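Local coordinates for protein purine nucleoside phosphorylase (Anopheles gambiae, PDB 2P4S) that catalyses the phosphorolysis of inosine, guanosine and their 2'-deoxy forms to free purine bases and pentose 1-phosphates in purine salvage, at residues V185-M188 and H189-C193; Q96-A99 and T100-E104. All blocks are in the same frame, centred on the assembly; numbering follows the deposited sequence.

Contact 1 covers the last turns of helix 178-191 and its end; contact 2 covers the middle and later turns of helix 92-105. Their centres lie about 10 Å apart, and the two helices pack directly. Leu190 enters the interface with CD1 3.4 Å from Gln96 N and CB 3.7 Å from Ala99 CB, the small alanine letting the backbones come close. Val187 CG2 meets Ile98 CG2 at 3.9 Å. Neither contact touches another subunit of the trimer. Both lie near phosphate-binding residues without belonging to the site: the side chain of Val185 is about 8 Å from that of Arg169, and the side chain of Ile98 about 9 Å from that of Phe170.

Contact 1 (V185-M188 and H189-C193); sequences VRVM and HLIGC
The chain runs through the last turns of helix 178-191, with the NH groups of His189, Leu190 and Ile191 bonded to the carbonyls of Val185, Arg186 and Val187, and then closes in a Schellman motif at Gly192. Two bonds define that ending: Cys193 N donates to Met188 O at 2.9 Å, reaching it from above the carbonyl plane, and Gly192 N donates to His189 O at 2.7 Å. Gly192 takes a positive phi of 108°, where a CB would press on the preceding carbonyl oxygen, which explains the glycine. The turn also brings Cys193 back over the last helical turn, with SG 3.8 Å from Met188 CB. Met188 turns the rest of its extended chain away from the cysteine, toward Met164 and Met166 on strand 161-167, a slim, flexible thioether suited to packing between helix and sheet. Val187 CG1 and Ile191 CD1, four residues apart, touch at 3.8 Å. Ile191 holds CG1 beside its backbone N (chi1 -74°), which leads the branch back along the helix to the valine and lays CG1 3.4 Å from Val187 O. Leu190 also keeps CG beside its backbone N, 3.3 Å from Arg186 O, and packs on Leu95 and Ala99. His189 instead places CB 3.4 Å from Arg186 O, that oxygen lying obliquely to the imidazole, while the ring leads away and packs on Phe240. The guanidinium of Arg186 is held by a hydrogen bond between NH1 and His315 ND1 and a cation-pi contact with Phe240. Met188 and Ile191 thus pack on strand 161-167, Val185 on helix 307-315 and Leu190 on helix 92-105, while main-chain bonds satisfy the carbonyls from Val185 to His189 and the Schellman pair ends the helix before strand 195-204.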
loop_
_atom_site.group_PDB
_atom_site.type_symbol
_atom_site.label_atom_id
_atom_site.label_comp_id
_atom_site.label_asym_id
_atom_site.label_seq_id
_atom_site.Cartn_x
_atom_site.Cartn_y
_atom_site.Cartn_z
ATOM N N VAL A 185 -21.532 -5.290 -7.469
ATOM C CA VAL A 185 -21.361 -6.758 -7.505
ATOM C C VAL A 185 -22.201 -7.507 -6.456
ATOM O O VAL A 185 -22.687 -8.599 -6.738
ATOM C CB VAL A 185 -19.850 -7.185 -7.414
ATOM C CG1 VAL A 185 -19.670 -8.696 -7.501
ATOM C CG2 VAL A 185 -18.998 -6.461 -8.507
ATOM N N ARG A 186 -22.331 -6.967 -5.239
ATOM C CA ARG A 186 -23.194 -7.604 -4.196
ATOM C C ARG A 186 -24.666 -7.526 -4.602
ATOM O O ARG A 186 -25.397 -8.488 -4.435
ATOM C CB ARG A 186 -23.058 -6.950 -2.854
ATOM C CG ARG A 186 -21.654 -6.750 -2.322
ATOM C CD ARG A 186 -21.254 -7.939 -1.619
ATOM N NE ARG A 186 -20.486 -7.689 -0.405
ATOM C CZ ARG A 186 -19.581 -8.555 0.063
ATOM N NH1 ARG A 186 -19.320 -9.725 -0.599
ATOM N NH2 ARG A 186 -18.929 -8.265 1.178
ATOM N N VAL A 187 -25.067 -6.399 -5.183
ATOM C CA VAL A 187 -26.390 -6.228 -5.762
ATOM C C VAL A 187 -26.676 -7.232 -6.914
ATOM O O VAL A 187 -27.720 -7.881 -6.905
ATOM C CB VAL A 187 -26.627 -4.746 -6.233
ATOM C CG1 VAL A 187 -27.969 -4.628 -6.872
ATOM C CG2 VAL A 187 -26.518 -3.789 -5.048
ATOM N N MET A 188 -25.780 -7.343 -7.897
ATOM C CA MET A 188 -25.886 -8.374 -8.937
ATOM C C MET A 188 -26.147 -9.782 -8.348
ATOM O O MET A 188 -27.044 -10.486 -8.788
ATOM C CB MET A 188 -24.638 -8.394 -9.829
ATOM C CG MET A 188 -24.440 -7.198 -10.763
ATOM S SD MET A 188 -22.752 -7.209 -11.487
ATOM C CE MET A 188 -22.950 -5.916 -12.700
ATOM N N HIS A 189 -25.392 -10.172 -7.337
ATOM C CA HIS A 189 -25.577 -11.447 -6.667
ATOM C C HIS A 189 -26.993 -11.554 -6.050
ATOM O O HIS A 189 -27.720 -12.541 -6.271
ATOM C CB HIS A 189 -24.493 -11.575 -5.590
ATOM C CG HIS A 189 -24.727 -12.665 -4.591
ATOM N ND1 HIS A 189 -24.688 -14.007 -4.918
ATOM C CD2 HIS A 189 -24.925 -12.608 -3.248
ATOM C CE1 HIS A 189 -24.902 -14.723 -3.827
ATOM N NE2 HIS A 189 -25.038 -13.897 -2.798
ATOM N N LEU A 190 -27.378 -10.545 -5.269
ATOM C CA LEU A 190 -28.677 -10.546 -4.609
ATOM C C LEU A 190 -29.830 -10.650 -5.618
ATOM O O LEU A 190 -30.823 -11.294 -5.357
ATOM C CB LEU A 190 -28.828 -9.309 -3.735
ATOM C CG LEU A 190 -27.981 -9.269 -2.472
ATOM C CD1 LEU A 190 -28.271 -7.957 -1.723
ATOM C CD2 LEU A 190 -28.214 -10.518 -1.583
ATOM N N ILE A 191 -29.663 -10.024 -6.780
ATOM C CA ILE A 191 -30.573 -10.171 -7.915
ATOM C C ILE A 191 -30.568 -11.573 -8.563
ATOM O O ILE A 191 -31.496 -11.897 -9.294
ATOM C CB ILE A 191 -30.253 -9.074 -8.950
ATOM C CG1 ILE A 191 -30.782 -7.714 -8.429
ATOM C CG2 ILE A 191 -30.707 -9.438 -10.399
ATOM C CD1 ILE A 191 -30.271 -6.531 -9.218
ATOM N N GLY A 192 -29.521 -12.378 -8.316
ATOM C CA GLY A 192 -29.389 -13.696 -8.886
ATOM C C GLY A 192 -28.341 -13.909 -9.972
ATOM O O GLY A 192 -28.306 -14.979 -10.540
ATOM N N CYS A 193 -27.502 -12.918 -10.297
ATOM C CA CYS A 193 -26.328 -13.171 -11.169
ATOM C C CYS A 193 -25.397 -14.216 -10.556
ATOM O O CYS A 193 -25.003 -14.099 -9.371
ATOM C CB CYS A 193 -25.544 -11.895 -11.473
ATOM S SG CYS A 193 -26.482 -10.643 -12.347
#

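Contact 2 (Q96-A99 and T100-E104); sequences QEIA and TYLLE
The ring of Tyr101 lies obliquely to Ile98 O, one turn earlier, and meets that segment chiefly through CB, 3.3 Å from Glu97 O and 3.4 Å from Ile98 O. With CG trans to the main-chain N (chi1 178°), the ring leans away from the preceding turn and rests against Pro139. Its pi system has a cation-pi partner in Arg105, one turn further on. The other flat group is the amide of Gln96: the chain bends at chi2 (76°), and the side chains of Gln96 and Thr100 meet at a slant, OE1 3.7 Å from Thr100 OG1. Thr100 OG1 turns to the main chain, giving a weak hydrogen bond to Gln96 O at 3.2 Å. The same oxygen accepts Thr100 N at 2.8 Å, so the carbonyl takes one firm and one weak bond. Threonine suits this partly exposed flank, since its hydroxyl can find a carbonyl of the preceding turn. The i to i+4 pattern runs on through Tyr101, Leu102 and Leu103, which bond to Glu97, Ile98 and Ala99 in helix 92-105. This helix covers one flank of the alpha/beta phosphorylase fold. Apolar Leu102 and Ile98 suit its buried side, against strand 152-158 and the loop around Ile138 and Phe141; Ile98 CG2 lies 4.3 Å from Leu102 CD1, a loose pair. Small Ala99 lets Leu190 and Ile191 of helix 178-191 approach closely. Leu103 sets CG 3.3 Å from Ala99 O, beside the bond that Leu103 N makes to that oxygen. Glu97 OE1 is hydrogen-bonded to His140 NE2.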
loop_
_atom_site.group_PDB
_atom_site.type_symbol
_atom_site.label_atom_id
_atom_site.label_comp_id
_atom_site.label_asym_id
_atom_site.label_seq_id
_atom_site.Cartn_x
_atom_site.Cartn_y
_atom_site.Cartn_z
ATOM N N GLN A 96 -29.870 -5.445 -0.114
ATOM C CA GLN A 96 -31.165 -6.019 -0.464
ATOM C C GLN A 96 -32.237 -4.933 -0.814
ATOM O O GLN A 96 -32.989 -5.132 -1.766
ATOM C CB GLN A 96 -31.622 -7.068 0.571
ATOM C CG GLN A 96 -32.871 -7.889 0.140
ATOM C CD GLN A 96 -32.585 -8.980 -0.897
ATOM O OE1 GLN A 96 -33.044 -8.912 -2.046
ATOM N NE2 GLN A 96 -31.848 -10.004 -0.482
ATOM N N GLU A 97 -32.262 -3.785 -0.115
ATOM C CA GLU A 97 -33.080 -2.622 -0.538
ATOM C C GLU A 97 -32.837 -2.283 -2.033
ATOM O O GLU A 97 -33.799 -2.156 -2.843
ATOM C CB GLU A 97 -32.760 -1.333 0.269
ATOM C CG GLU A 97 -33.131 -1.221 1.775
ATOM C CD GLU A 97 -32.600 0.131 2.412
ATOM O OE1 GLU A 97 -32.673 1.208 1.719
ATOM O OE2 GLU A 97 -32.116 0.131 3.594
ATOM N N ILE A 98 -31.559 -2.088 -2.380
ATOM C CA ILE A 98 -31.169 -1.741 -3.744
ATOM C C ILE A 98 -31.592 -2.855 -4.717
ATOM O O ILE A 98 -32.156 -2.581 -5.792
ATOM C CB ILE A 98 -29.614 -1.435 -3.867
ATOM C CG1 ILE A 98 -29.153 -0.463 -2.765
ATOM C CG2 ILE A 98 -29.241 -0.999 -5.295
ATOM C CD1 ILE A 98 -27.619 -0.210 -2.728
ATOM N N ALA A 99 -31.339 -4.108 -4.343
ATOM C CA ALA A 99 -31.699 -5.231 -5.234
ATOM C C ALA A 99 -33.232 -5.224 -5.486
ATOM O O ALA A 99 -33.695 -5.263 -6.637
ATOM C CB ALA A 99 -31.240 -6.589 -4.637
ATOM N N THR A 100 -33.994 -5.155 -4.378
ATOM C CA THR A 100 -35.477 -5.167 -4.395
ATOM C C THR A 100 -36.009 -4.007 -5.229
ATOM O O THR A 100 -36.888 -4.225 -6.073
ATOM C CB THR A 100 -36.080 -5.187 -2.975
ATOM O OG1 THR A 100 -35.809 -6.463 -2.376
ATOM C CG2 THR A 100 -37.604 -5.037 -3.034
ATOM N N TYR A 101 -35.414 -2.817 -5.038
ATOM C CA TYR A 101 -35.736 -1.633 -5.835
ATOM C C TYR A 101 -35.709 -1.915 -7.334
ATOM O O TYR A 101 -36.606 -1.528 -8.086
ATOM C CB TYR A 101 -34.772 -0.476 -5.512
ATOM C CG TYR A 101 -35.036 0.752 -6.334
ATOM C CD1 TYR A 101 -35.970 1.719 -5.906
ATOM C CD2 TYR A 101 -34.381 0.949 -7.552
ATOM C CE1 TYR A 101 -36.243 2.843 -6.674
ATOM C CE2 TYR A 101 -34.642 2.064 -8.336
ATOM C CZ TYR A 101 -35.585 3.026 -7.879
ATOM O OH TYR A 101 -35.866 4.130 -8.678
ATOM N N LEU A 102 -34.641 -2.548 -7.782
ATOM C CA LEU A 102 -34.494 -2.850 -9.212
ATOM C C LEU A 102 -35.398 -4.031 -9.633
ATOM O O LEU A 102 -35.987 -4.011 -10.696
ATOM C CB LEU A 102 -33.006 -3.154 -9.509
ATOM C CG LEU A 102 -32.015 -1.987 -9.257
ATOM C CD1 LEU A 102 -30.552 -2.463 -9.118
ATOM C CD2 LEU A 102 -32.154 -0.993 -10.381
ATOM N N LEU A 103 -35.471 -5.063 -8.808
ATOM C CA LEU A 103 -36.275 -6.251 -9.121
ATOM C C LEU A 103 -37.765 -5.914 -9.277
ATOM O O LEU A 103 -38.439 -6.558 -10.063
ATOM C CB LEU A 103 -36.105 -7.321 -8.044
ATOM C CG LEU A 103 -34.767 -8.068 -7.981
ATOM C CD1 LEU A 103 -34.695 -8.915 -6.694
ATOM C CD2 LEU A 103 -34.553 -8.899 -9.211
ATOM N N GLU A 104 -38.235 -4.901 -8.522
ATOM C CA GLU A 104 -39.583 -4.305 -8.626
ATOM C C GLU A 104 -39.814 -3.544 -9.910
ATOM O O GLU A 104 -40.953 -3.434 -10.389
ATOM C CB GLU A 104 -39.860 -3.412 -7.406
ATOM C CG GLU A 104 -40.155 -4.285 -6.160
ATOM C CD GLU A 104 -40.339 -3.502 -4.851
ATOM O OE1 GLU A 104 -40.057 -2.263 -4.810
ATOM O OE2 GLU A 104 -40.732 -4.156 -3.837
#